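Long-range contacts in G protein alpha subunit (Entamoeba histolytica, PDB 4FID), which binds GDP, probably binds and hydrolyses GTP, and is thought to transduce signals from transmembrane receptors: residues N48-M53 and L122-V126; V158-F163 and F319-V323; Q59-H65 and A105-E109; M53-I57 and L97-I103. Residue numbers count along the deposited sequence, not the author numbering.

Interaction 1: N48-M53 and L122-V126; sequences NVVTCM and LFENV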
loop_
_atom_site.group_PDB
_atom_site.type_symbol
_atom_site.label_atom_id
_atom_site.label_comp_id
_atom_site.label_asym_id
_atom_site.label_seq_id
_atom_site.Cartn_x
_atom_site.Cartn_y
_atom_site.Cartn_z
ATOM N N ASN A 48 -1.416 -11.090 -12.981
ATOM C CA ASN A 48 -1.119 -11.290 -11.560
ATOM C C ASN A 48 -1.735 -12.573 -10.973
ATOM O O ASN A 48 -1.165 -13.168 -10.058
ATOM C CB ASN A 48 -1.599 -10.098 -10.731
ATOM C CG ASN A 48 -0.799 -8.857 -10.975
ATOM O OD1 ASN A 48 0.249 -8.910 -11.620
ATOM N ND2 ASN A 48 -1.274 -7.724 -10.466
ATOM N N VAL A 49 -2.904 -12.975 -11.473
ATOM C CA VAL A 49 -3.538 -14.191 -10.983
ATOM C C VAL A 49 -2.579 -15.348 -11.194
ATOM O O VAL A 49 -2.306 -16.118 -10.268
ATOM C CB VAL A 49 -4.926 -14.493 -11.663
ATOM C CG1 VAL A 49 -5.397 -15.910 -11.336
ATOM C CG2 VAL A 49 -5.991 -13.475 -11.252
ATOM N N VAL A 50 -2.036 -15.444 -12.408
ATOM C CA VAL A 50 -1.171 -16.568 -12.766
ATOM C C VAL A 50 0.225 -16.454 -12.150
ATOM O O VAL A 50 0.732 -17.420 -11.556
ATOM C CB VAL A 50 -1.072 -16.763 -14.290
ATOM C CG1 VAL A 50 -0.063 -17.851 -14.625
ATOM C CG2 VAL A 50 -2.446 -17.098 -14.886
ATOM N N THR A 51 0.842 -15.281 -12.265
ATOM C CA THR A 51 2.211 -15.134 -11.780
ATOM C C THR A 51 2.318 -15.318 -10.260
ATOM O O THR A 51 3.251 -15.960 -9.789
ATOM C CB THR A 51 2.893 -13.819 -12.268
ATOM O OG1 THR A 51 2.338 -12.677 -11.601
ATOM C CG2 THR A 51 2.729 -13.660 -13.765
ATOM N N CYS A 52 1.359 -14.779 -9.503
ATOM C CA CYS A 52 1.318 -14.982 -8.049
ATOM C C CYS A 52 1.204 -16.449 -7.671
ATOM O O CYS A 52 1.708 -16.852 -6.629
ATOM C CB CYS A 52 0.139 -14.250 -7.411
ATOM S SG CYS A 52 0.297 -12.457 -7.198
HETATM N N MSE A 53 0.525 -17.243 -8.502
HETATM C CA MSE A 53 0.338 -18.662 -8.210
HETATM C C MSE A 53 1.532 -19.491 -8.655
HETATM O O MSE A 53 1.897 -20.451 -7.983
HETATM C CB MSE A 53 -0.967 -19.210 -8.806
HETATM C CG MSE A 53 -1.227 -20.701 -8.465
HETATM SE SE MSE A 53 -1.352 -21.177 -6.519
HETATM C CE MSE A 53 -3.091 -20.424 -6.046
ATOM N N LEU A 122 -6.763 -12.050 -5.268
ATOM C CA LEU A 122 -6.893 -12.539 -6.639
ATOM C C LEU A 122 -7.467 -13.956 -6.680
ATOM O O LEU A 122 -8.412 -14.204 -7.398
ATOM C CB LEU A 122 -5.576 -12.427 -7.422
ATOM C CG LEU A 122 -5.186 -10.961 -7.670
ATOM C CD1 LEU A 122 -3.825 -10.755 -8.411
ATOM C CD2 LEU A 122 -6.314 -10.281 -8.389
ATOM N N PHE A 123 -6.917 -14.864 -5.883
ATOM C CA PHE A 123 -7.406 -16.239 -5.824
ATOM C C PHE A 123 -8.877 -16.350 -5.403
ATOM O O PHE A 123 -9.660 -17.065 -6.026
ATOM C CB PHE A 123 -6.509 -17.072 -4.900
ATOM C CG PHE A 123 -5.052 -17.022 -5.291
ATOM C CD1 PHE A 123 -4.686 -16.755 -6.610
ATOM C CD2 PHE A 123 -4.050 -17.217 -4.346
ATOM C CE1 PHE A 123 -3.349 -16.685 -6.973
ATOM C CE2 PHE A 123 -2.709 -17.153 -4.708
ATOM C CZ PHE A 123 -2.359 -16.892 -6.020
ATOM N N GLU A 124 -9.262 -15.632 -4.359
ATOM C CA GLU A 124 -10.642 -15.691 -3.910
ATOM C C GLU A 124 -11.623 -15.118 -4.920
ATOM O O GLU A 124 -12.831 -15.308 -4.795
ATOM C CB GLU A 124 -10.786 -15.002 -2.560
ATOM C CG GLU A 124 -10.079 -15.771 -1.453
ATOM C CD GLU A 124 -9.972 -15.003 -0.157
ATOM O OE1 GLU A 124 -10.409 -13.832 -0.088
ATOM O OE2 GLU A 124 -9.432 -15.583 0.802
ATOM N N ASN A 125 -11.100 -14.425 -5.927
ATOM C CA ASN A 125 -11.937 -13.741 -6.902
ATOM C C ASN A 125 -11.775 -14.293 -8.304
ATOM O O ASN A 125 -12.259 -13.688 -9.272
ATOM C CB ASN A 125 -11.667 -12.233 -6.880
ATOM C CG ASN A 125 -12.411 -11.522 -5.752
ATOM O OD1 ASN A 125 -13.555 -11.127 -5.920
ATOM N ND2 ASN A 125 -11.760 -11.362 -4.601
ATOM N N VAL A 126 -11.112 -15.451 -8.405
ATOM C CA VAL A 126 -10.747 -16.034 -9.700
ATOM C C VAL A 126 -11.934 -16.402 -10.611
ATOM O O VAL A 126 -11.876 -16.183 -11.821
ATOM C CB VAL A 126 -9.790 -17.231 -9.553
ATOM C CG1 VAL A 126 -10.541 -18.480 -9.114
ATOM C CG2 VAL A 126 -9.077 -17.474 -10.866
#
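This contact belongs to the core of the all-helical domain of the G-alpha fold, where the long helix 42-62 receives the short helix 119-124 and the start of the one after it. The closest backbone approach is V49 to L122, CA to CA 5.7 Å. L122 points at the long helix, and its CD1 lies 3.3 Å from N48 CB and 3.9 Å from V49 N. V49, set sideways, touches with both methyls: CG2 is 4.0 Å from L122 CB, and CG1 is 4.0 Å from V126 CG2. The F123 ring slides in beside them. Over one face sits the selenomethionine M53, its CE 3.5 Å from the ring centroid in a CH-pi contact and its SE in Met-aromatic reach. V49 O lies at the ring edge, 3.5 Å from F123 CE1. C52 CB is 3.9 Å from F123 CZ. The polar end of N48 turns elsewhere, with ND2 bonded to N144 OD1 near the GDP-binding R145. With methyls, a selenomethionine and a phenyl ring as its main partners, the contact is held by apolar and ring packing.

Interaction 2: V158-F163 and F319-V323; sequences VKDIPF and FMLAV
Build 158-163 as the turn of a beta hairpin. V158 is extended (-136/117), K159 and D160 both take left-handed backbone angles (52/46 and 59/66), and the chain is extended again from I161 into strand 162-167. V158 N donates to I161 O at 3.1 Å across the turn. Opposite it, 319-323 is regular helix, with V323 N bonded to F319 O at 2.9 Å; V158 and M320 come nearest, 8.1 Å between CA atoms. Set V158 at chi1 p, so that CG1 lies 4.2 Å from F319 CE2 and 4.0 Å from V323 CG2, and CG2 lies 3.9 Å from SE of the selenomethionine M320 (chi1 -138°, between wells, then p, p). Give F163 m with chi2 -107°, F319 t with chi2 75°. The edge of F319 then meets the face of F163 in a T-shaped pair, centroids 5.7 Å apart and planes at 70°. V323, also t, brings CG1 to 3.6 Å from F163 CZ, at that ring's edge. Such packing characterises the Ras-like domain of G-alpha subunits, where, in relatives, this C-terminal helix engages receptors. F29 fills in beside V158 and F319, F156 of strand 152-157 meets the F163 ring, and I6 and V8 of strand 6-12 pack against F163.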
loop_
_atom_site.group_PDB
_atom_site.type_symbol
_atom_site.label_atom_id
_atom_site.label_comp_id
_atom_site.label_asym_id
_atom_site.label_seq_id
_atom_site.Cartn_x
_atom_site.Cartn_y
_atom_site.Cartn_z
ATOM N N VAL A 158 -14.618 17.295 0.106
ATOM C CA VAL A 158 -15.012 16.611 1.331
ATOM C C VAL A 158 -15.800 17.551 2.247
ATOM O O VAL A 158 -15.290 18.585 2.688
ATOM C CB VAL A 158 -13.816 15.920 2.058
ATOM C CG1 VAL A 158 -12.599 16.815 2.090
ATOM C CG2 VAL A 158 -14.209 15.478 3.467
ATOM N N LYS A 159 -17.058 17.186 2.495
ATOM C CA LYS A 159 -17.967 18.004 3.284
ATOM C C LYS A 159 -18.009 19.432 2.737
ATOM O O LYS A 159 -17.928 20.409 3.486
ATOM C CB LYS A 159 -17.563 17.978 4.761
ATOM C CG LYS A 159 -18.613 18.533 5.717
ATOM C CD LYS A 159 -18.231 18.286 7.178
ATOM C CE LYS A 159 -19.107 19.098 8.135
ATOM N NZ LYS A 159 -20.552 18.800 7.957
ATOM N N ASP A 160 -18.126 19.532 1.415
ATOM C CA ASP A 160 -18.202 20.820 0.721
ATOM C C ASP A 160 -16.990 21.724 0.960
ATOM O O ASP A 160 -17.084 22.789 1.569
ATOM C CB ASP A 160 -19.513 21.540 1.047
ATOM C CG ASP A 160 -20.710 20.902 0.360
ATOM O OD1 ASP A 160 -20.616 20.623 -0.856
ATOM O OD2 ASP A 160 -21.740 20.676 1.031
ATOM N N ILE A 161 -15.850 21.268 0.460
ATOM C CA ILE A 161 -14.571 21.946 0.581
ATOM C C ILE A 161 -13.711 21.318 -0.502
ATOM O O ILE A 161 -13.588 20.093 -0.558
ATOM C CB ILE A 161 -13.913 21.671 1.950
ATOM C CG1 ILE A 161 -14.742 22.248 3.090
ATOM C CG2 ILE A 161 -12.502 22.243 2.009
ATOM C CD1 ILE A 161 -14.278 21.781 4.437
ATOM N N PRO A 162 -13.128 22.141 -1.379
ATOM C CA PRO A 162 -12.313 21.644 -2.498
ATOM C C PRO A 162 -10.892 21.190 -2.084
ATOM O O PRO A 162 -10.176 21.932 -1.406
ATOM C CB PRO A 162 -12.223 22.860 -3.417
ATOM C CG PRO A 162 -12.255 24.023 -2.468
ATOM C CD PRO A 162 -13.169 23.611 -1.329
ATOM N N PHE A 163 -10.504 19.980 -2.492
ATOM C CA PHE A 163 -9.150 19.489 -2.288
ATOM C C PHE A 163 -8.436 19.166 -3.602
ATOM O O PHE A 163 -9.058 18.780 -4.589
ATOM C CB PHE A 163 -9.153 18.256 -1.392
ATOM C CG PHE A 163 -9.297 18.569 0.057
ATOM C CD1 PHE A 163 -8.224 18.435 0.912
ATOM C CD2 PHE A 163 -10.509 19.008 0.570
ATOM C CE1 PHE A 163 -8.361 18.728 2.266
ATOM C CE2 PHE A 163 -10.650 19.302 1.918
ATOM C CZ PHE A 163 -9.579 19.161 2.765
ATOM N N PHE A 319 -9.209 10.167 6.811
ATOM C CA PHE A 319 -8.955 11.405 6.100
ATOM C C PHE A 319 -9.783 12.563 6.672
ATOM O O PHE A 319 -9.397 13.734 6.577
ATOM C CB PHE A 319 -9.177 11.252 4.602
ATOM C CG PHE A 319 -8.726 12.436 3.837
ATOM C CD1 PHE A 319 -7.378 12.665 3.635
ATOM C CD2 PHE A 319 -9.638 13.361 3.372
ATOM C CE1 PHE A 319 -6.943 13.785 2.953
ATOM C CE2 PHE A 319 -9.208 14.481 2.686
ATOM C CZ PHE A 319 -7.855 14.692 2.478
HETATM N N MSE A 320 -10.912 12.206 7.280
HETATM C CA MSE A 320 -11.815 13.140 7.953
HETATM C C MSE A 320 -11.155 13.850 9.139
HETATM O O MSE A 320 -11.153 15.079 9.219
HETATM C CB MSE A 320 -13.051 12.391 8.437
HETATM C CG MSE A 320 -14.334 13.143 8.210
HETATM SE SE MSE A 320 -14.995 12.971 6.380
HETATM C CE MSE A 320 -15.487 11.086 6.432
ATOM N N LEU A 321 -10.606 13.069 10.063
ATOM C CA LEU A 321 -9.767 13.623 11.108
ATOM C C LEU A 321 -8.725 14.540 10.492
ATOM O O LEU A 321 -8.492 15.650 10.976
ATOM C CB LEU A 321 -9.072 12.492 11.869
ATOM C CG LEU A 321 -10.084 11.539 12.522
ATOM C CD1 LEU A 321 -9.420 10.299 13.129
ATOM C CD2 LEU A 321 -10.909 12.292 13.549
ATOM N N ALA A 322 -8.110 14.079 9.410
ATOM C CA ALA A 322 -7.069 14.850 8.738
ATOM C C ALA A 322 -7.536 16.230 8.265
ATOM O O ALA A 322 -6.797 17.211 8.380
ATOM C CB ALA A 322 -6.473 14.061 7.589
ATOM N N VAL A 323 -8.754 16.315 7.744
ATOM C CA VAL A 323 -9.257 17.590 7.230
ATOM C C VAL A 323 -9.319 18.619 8.358
ATOM O O VAL A 323 -8.946 19.794 8.186
ATOM C CB VAL A 323 -10.656 17.432 6.601
ATOM C CG1 VAL A 323 -11.130 18.737 6.005
ATOM C CG2 VAL A 323 -10.639 16.341 5.528
#

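Interaction 3: Q59-H65 and A105-E109; sequences QSAILNH and ATYEE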
loop_
_atom_site.group_PDB
_atom_site.type_symbol
_atom_site.label_atom_id
_atom_site.label_comp_id
_atom_site.label_asym_id
_atom_site.label_seq_id
_atom_site.Cartn_x
_atom_site.Cartn_y
_atom_site.Cartn_z
ATOM N N GLN A 59 7.842 -21.651 -4.864
ATOM C CA GLN A 59 8.169 -21.634 -3.438
ATOM C C GLN A 59 7.816 -22.940 -2.699
ATOM O O GLN A 59 8.515 -23.332 -1.772
ATOM C CB GLN A 59 7.542 -20.413 -2.732
ATOM C CG GLN A 59 8.132 -19.064 -3.156
ATOM C CD GLN A 59 9.653 -18.997 -2.985
ATOM O OE1 GLN A 59 10.203 -19.393 -1.947
ATOM N NE2 GLN A 59 10.338 -18.490 -4.007
ATOM N N SER A 60 6.756 -23.632 -3.090
ATOM C CA SER A 60 6.448 -24.871 -2.371
ATOM C C SER A 60 7.536 -25.921 -2.585
ATOM O O SER A 60 7.694 -26.822 -1.769
ATOM C CB SER A 60 5.083 -25.441 -2.757
ATOM O OG SER A 60 5.141 -26.064 -4.021
ATOM N N ALA A 61 8.275 -25.794 -3.686
ATOM C CA ALA A 61 9.364 -26.714 -4.016
ATOM C C ALA A 61 10.600 -26.350 -3.208
ATOM O O ALA A 61 11.216 -27.198 -2.550
ATOM C CB ALA A 61 9.679 -26.655 -5.506
ATOM N N ILE A 62 10.952 -25.071 -3.264
ATOM C CA ILE A 62 12.057 -24.528 -2.491
ATOM C C ILE A 62 11.907 -24.781 -0.971
ATOM O O ILE A 62 12.897 -24.932 -0.264
ATOM C CB ILE A 62 12.211 -23.015 -2.789
ATOM C CG1 ILE A 62 12.558 -22.802 -4.268
ATOM C CG2 ILE A 62 13.255 -22.374 -1.880
ATOM C CD1 ILE A 62 12.670 -21.342 -4.680
ATOM N N LEU A 63 10.672 -24.854 -0.480
ATOM C CA LEU A 63 10.433 -24.985 0.959
ATOM C C LEU A 63 9.868 -26.358 1.380
ATOM O O LEU A 63 9.416 -26.537 2.512
ATOM C CB LEU A 63 9.535 -23.847 1.463
ATOM C CG LEU A 63 10.081 -22.415 1.349
ATOM C CD1 LEU A 63 8.986 -21.373 1.504
ATOM C CD2 LEU A 63 11.150 -22.176 2.389
ATOM N N ASN A 64 9.912 -27.328 0.475
ATOM C CA ASN A 64 9.530 -28.695 0.827
ATOM C C ASN A 64 8.161 -28.804 1.502
ATOM O O ASN A 64 8.060 -29.273 2.636
ATOM C CB ASN A 64 10.591 -29.339 1.723
ATOM C CG ASN A 64 12.002 -28.991 1.296
ATOM O OD1 ASN A 64 12.479 -29.437 0.245
ATOM N ND2 ASN A 64 12.682 -28.177 2.111
ATOM N N HIS A 65 7.120 -28.353 0.807
ATOM C CA HIS A 65 5.746 -28.632 1.189
ATOM C C HIS A 65 5.071 -29.341 0.014
ATOM O O HIS A 65 4.464 -28.699 -0.846
ATOM C CB HIS A 65 4.981 -27.344 1.485
ATOM C CG HIS A 65 5.641 -26.463 2.495
ATOM N ND1 HIS A 65 5.714 -26.790 3.827
ATOM C CD2 HIS A 65 6.236 -25.255 2.363
ATOM C CE1 HIS A 65 6.343 -25.823 4.479
ATOM N NE2 HIS A 65 6.668 -24.884 3.614
ATOM N N ALA A 105 0.431 -24.212 3.154
ATOM C CA ALA A 105 1.631 -24.197 3.992
ATOM C C ALA A 105 2.699 -23.207 3.483
ATOM O O ALA A 105 3.398 -22.549 4.272
ATOM C CB ALA A 105 2.219 -25.609 4.091
ATOM N N THR A 106 2.825 -23.122 2.161
ATOM C CA THR A 106 3.800 -22.253 1.532
ATOM C C THR A 106 3.360 -20.798 1.662
ATOM O O THR A 106 4.189 -19.896 1.850
ATOM C CB THR A 106 3.955 -22.609 0.046
ATOM O OG1 THR A 106 4.455 -23.949 -0.076
ATOM C CG2 THR A 106 4.895 -21.635 -0.658
ATOM N N TYR A 107 2.050 -20.576 1.574
ATOM C CA TYR A 107 1.503 -19.232 1.710
ATOM C C TYR A 107 1.774 -18.681 3.107
ATOM O O TYR A 107 2.092 -17.509 3.257
ATOM C CB TYR A 107 0.004 -19.212 1.395
ATOM C CG TYR A 107 -0.666 -17.882 1.665
ATOM C CD1 TYR A 107 -0.644 -16.862 0.719
ATOM C CD2 TYR A 107 -1.335 -17.649 2.865
ATOM C CE1 TYR A 107 -1.257 -15.647 0.966
ATOM C CE2 TYR A 107 -1.956 -16.446 3.118
ATOM C CZ TYR A 107 -1.916 -15.446 2.167
ATOM O OH TYR A 107 -2.532 -14.242 2.418
ATOM N N GLU A 108 1.658 -19.540 4.120
ATOM C CA GLU A 108 1.933 -19.151 5.504
ATOM C C GLU A 108 3.407 -18.813 5.759
ATOM O O GLU A 108 3.732 -18.148 6.738
ATOM C CB GLU A 108 1.460 -20.234 6.476
ATOM C CG GLU A 108 -0.025 -20.543 6.371
ATOM C CD GLU A 108 -0.895 -19.291 6.418
ATOM O OE1 GLU A 108 -2.051 -19.331 5.930
ATOM O OE2 GLU A 108 -0.422 -18.259 6.941
ATOM N N GLU A 109 4.302 -19.264 4.885
ATOM C CA GLU A 109 5.710 -18.883 5.012
ATOM C C GLU A 109 6.028 -17.679 4.116
ATOM O O GLU A 109 7.175 -17.424 3.779
ATOM C CB GLU A 109 6.639 -20.071 4.733
ATOM C CG GLU A 109 6.454 -21.240 5.703
ATOM C CD GLU A 109 7.554 -22.297 5.600
ATOM O OE1 GLU A 109 7.546 -23.252 6.409
ATOM O OE2 GLU A 109 8.430 -22.179 4.717
#
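What stands out here is an imidazole lying beyond the end of its own helix and against helix 101-108: the A105 methyl sits over one face of the H65 ring, CB 4.0 Å from the centroid in a CH-pi contact. H65 NE2 meanwhile points between the carboxylate oxygens of E109, 3.4 Å from OE1 and 3.4 Å from OE2. The backbone puts H65 there. Helix 42-62 ends in a Schellman motif, with N64 as the C-prime residue at positive phi, H65 N bonded to S60 O at 3.1 Å and N64 N to A61 O at 3.3 Å, so the chain folds back toward helix 101-108 of the all-helical domain. Earlier along the helix the backbones come close, S60 to T106 at 5.4 Å between CA atoms. T106 OG1, bonded to G102 O of its own helix, is 3.1 Å from S60 CB and 3.3 Å from H65 CD2, and T106 CG2 is 3.6 Å from Q59 CB. L63 CD1 lies 3.4 Å from E109 OE2, alongside the carboxylate.

Interaction 4: M53-I57 and L97-I103; sequences MRTLI and LWADEGI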
loop_
_atom_site.group_PDB
_atom_site.type_symbol
_atom_site.label_atom_id
_atom_site.label_comp_id
_atom_site.label_asym_id
_atom_site.label_seq_id
_atom_site.Cartn_x
_atom_site.Cartn_y
_atom_site.Cartn_z
HETATM N N MSE A 53 0.525 -17.243 -8.502
HETATM C CA MSE A 53 0.338 -18.662 -8.210
HETATM C C MSE A 53 1.532 -19.491 -8.655
HETATM O O MSE A 53 1.897 -20.451 -7.983
HETATM C CB MSE A 53 -0.967 -19.210 -8.806
HETATM C CG MSE A 53 -1.227 -20.701 -8.465
HETATM SE SE MSE A 53 -1.352 -21.177 -6.519
HETATM C CE MSE A 53 -3.091 -20.424 -6.046
ATOM N N ARG A 54 2.146 -19.119 -9.777
ATOM C CA ARG A 54 3.435 -19.707 -10.165
ATOM C C ARG A 54 4.423 -19.538 -9.019
ATOM O O ARG A 54 5.112 -20.484 -8.650
ATOM C CB ARG A 54 3.998 -19.060 -11.436
ATOM C CG ARG A 54 3.256 -19.432 -12.704
ATOM C CD ARG A 54 3.792 -18.699 -13.918
ATOM N NE ARG A 54 3.096 -19.131 -15.131
ATOM C CZ ARG A 54 3.206 -18.556 -16.330
ATOM N NH1 ARG A 54 3.992 -17.498 -16.514
ATOM N NH2 ARG A 54 2.511 -19.043 -17.352
ATOM N N THR A 55 4.470 -18.332 -8.453
ATOM C CA THR A 55 5.328 -18.018 -7.304
ATOM C C THR A 55 5.158 -19.024 -6.166
ATOM O O THR A 55 6.140 -19.540 -5.642
ATOM C CB THR A 55 5.026 -16.594 -6.746
ATOM O OG1 THR A 55 5.305 -15.613 -7.747
ATOM C CG2 THR A 55 5.848 -16.288 -5.478
ATOM N N LEU A 56 3.914 -19.277 -5.764
ATOM C CA LEU A 56 3.640 -20.217 -4.675
ATOM C C LEU A 56 4.043 -21.646 -5.047
ATOM O O LEU A 56 4.640 -22.356 -4.233
ATOM C CB LEU A 56 2.163 -20.164 -4.219
ATOM C CG LEU A 56 1.717 -19.030 -3.291
ATOM C CD1 LEU A 56 0.180 -18.867 -3.206
ATOM C CD2 LEU A 56 2.292 -19.242 -1.910
ATOM N N ILE A 57 3.718 -22.074 -6.264
ATOM C CA ILE A 57 4.157 -23.400 -6.724
ATOM C C ILE A 57 5.681 -23.555 -6.643
ATOM O O ILE A 57 6.180 -24.531 -6.071
ATOM C CB ILE A 57 3.706 -23.706 -8.166
ATOM C CG1 ILE A 57 2.184 -23.661 -8.280
ATOM C CG2 ILE A 57 4.214 -25.059 -8.600
ATOM C CD1 ILE A 57 1.646 -23.861 -9.706
ATOM N N LEU A 97 -5.545 -25.569 -6.446
ATOM C CA LEU A 97 -4.241 -25.179 -5.938
ATOM C C LEU A 97 -4.353 -24.422 -4.615
ATOM O O LEU A 97 -3.678 -24.753 -3.643
ATOM C CB LEU A 97 -3.477 -24.350 -6.972
ATOM C CG LEU A 97 -2.833 -25.138 -8.123
ATOM C CD1 LEU A 97 -2.412 -24.213 -9.277
ATOM C CD2 LEU A 97 -1.655 -25.974 -7.617
ATOM N N TRP A 98 -5.217 -23.417 -4.574
ATOM C CA TRP A 98 -5.338 -22.563 -3.395
ATOM C C TRP A 98 -5.877 -23.356 -2.199
ATOM O O TRP A 98 -5.656 -22.991 -1.055
ATOM C CB TRP A 98 -6.218 -21.355 -3.722
ATOM C CG TRP A 98 -6.422 -20.361 -2.620
ATOM C CD1 TRP A 98 -7.620 -19.892 -2.153
ATOM C CD2 TRP A 98 -5.412 -19.691 -1.863
ATOM N NE1 TRP A 98 -7.419 -18.985 -1.141
ATOM C CE2 TRP A 98 -6.067 -18.839 -0.947
ATOM C CE3 TRP A 98 -4.017 -19.717 -1.875
ATOM C CZ2 TRP A 98 -5.369 -18.025 -0.053
ATOM C CZ3 TRP A 98 -3.331 -18.914 -0.977
ATOM C CH2 TRP A 98 -4.008 -18.084 -0.082
ATOM N N ALA A 99 -6.571 -24.453 -2.474
ATOM C CA ALA A 99 -7.096 -25.311 -1.403
ATOM C C ALA A 99 -6.157 -26.477 -1.054
ATOM O O ALA A 99 -6.388 -27.213 -0.102
ATOM C CB ALA A 99 -8.472 -25.826 -1.766
ATOM N N ASP A 100 -5.081 -26.619 -1.813
ATOM C CA ASP A 100 -4.139 -27.699 -1.598
ATOM C C ASP A 100 -3.292 -27.449 -0.352
ATOM O O ASP A 100 -2.845 -26.335 -0.114
ATOM C CB ASP A 100 -3.255 -27.853 -2.833
ATOM C CG ASP A 100 -2.234 -28.944 -2.678
ATOM O OD1 ASP A 100 -2.645 -30.134 -2.747
ATOM O OD2 ASP A 100 -1.036 -28.611 -2.485
ATOM N N GLU A 101 -3.069 -28.494 0.434
ATOM C CA GLU A 101 -2.352 -28.382 1.703
ATOM C C GLU A 101 -0.961 -27.771 1.571
ATOM O O GLU A 101 -0.563 -26.952 2.387
ATOM C CB GLU A 101 -2.265 -29.756 2.362
ATOM C CG GLU A 101 -3.576 -30.536 2.284
ATOM C CD GLU A 101 -3.592 -31.795 3.157
ATOM O OE1 GLU A 101 -2.508 -32.380 3.425
ATOM O OE2 GLU A 101 -4.706 -32.197 3.566
ATOM N N GLY A 102 -0.231 -28.150 0.529
ATOM C CA GLY A 102 1.153 -27.721 0.378
ATOM C C GLY A 102 1.297 -26.259 0.002
ATOM O O GLY A 102 2.238 -25.581 0.423
ATOM N N ILE A 103 0.358 -25.787 -0.814
ATOM C CA ILE A 103 0.306 -24.403 -1.232
ATOM C C ILE A 103 -0.057 -23.517 -0.028
ATOM O O ILE A 103 0.565 -22.473 0.230
ATOM C CB ILE A 103 -0.706 -24.249 -2.382
ATOM C CG1 ILE A 103 -0.158 -24.916 -3.633
ATOM C CG2 ILE A 103 -0.964 -22.778 -2.712
ATOM C CD1 ILE A 103 1.036 -24.156 -4.256
#
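Within the all-helical domain of G-alpha, helix 42-62 faces an elbow: helix 90-99 stops, the chain bends at D100, and helix 101-108 sets off again. The hollow of that elbow is lined by L97, W98 and I103, and the selenomethionine M53 is the bump that enters it. Its side chain curls after a t chi1 through two p angles, so that different parts of it meet the three walls: CG is 3.8 Å from L97 CD1, SE is 4.1 Å from I103 CG2, and the CE tip is 4.0 Å from both N and CB of W98. One turn on, L56 aims straight across, and its CD1 touches both W98 CZ3, at 4.2 Å, and I103 CG2, at 4.1 Å; F123 of helix 119-124 packs on M53 and L56 as well. The fit works in reverse too. I103 sends its CD1 into the shallow dent between L56 and I57, 4.0 Å from L56 C, 3.9 Å from I57 N and 4.2 Å from I57 CG1. I57 in turn extends CD1 to L97 CD1 at 4.1 Å. At the bend D100 is the N-cap of the second helix: its OD1 accepts from the backbone of K68 and Y69, while OD2 takes the amide of G102 in a capping bond, G102 N to D100 OD2 3.2 Å.

From the N terminus, helix 42-62 opens three contacts in turn: interaction 1 at 48-53, interaction 4 at 53-57, sharing M53, and interaction 3 at 59-65. The chain returns to close interaction 4 at 97-103, then interaction 3 at 105-109, and last interaction 1 at 122-126. Interactions 3 and 4 thus cross each other, and both nest inside the loop of interaction 1. Together they gather helices 90-99, 101-108 and 119-124 around one long helix; W98 touches F123 on one hand and Y107 on the other, making the packing continuous. Interaction 2 follows in series, closing a separate loop in the Ras-like domain between hairpin and C-terminal helix, its centre 43 Å from that of interaction 4.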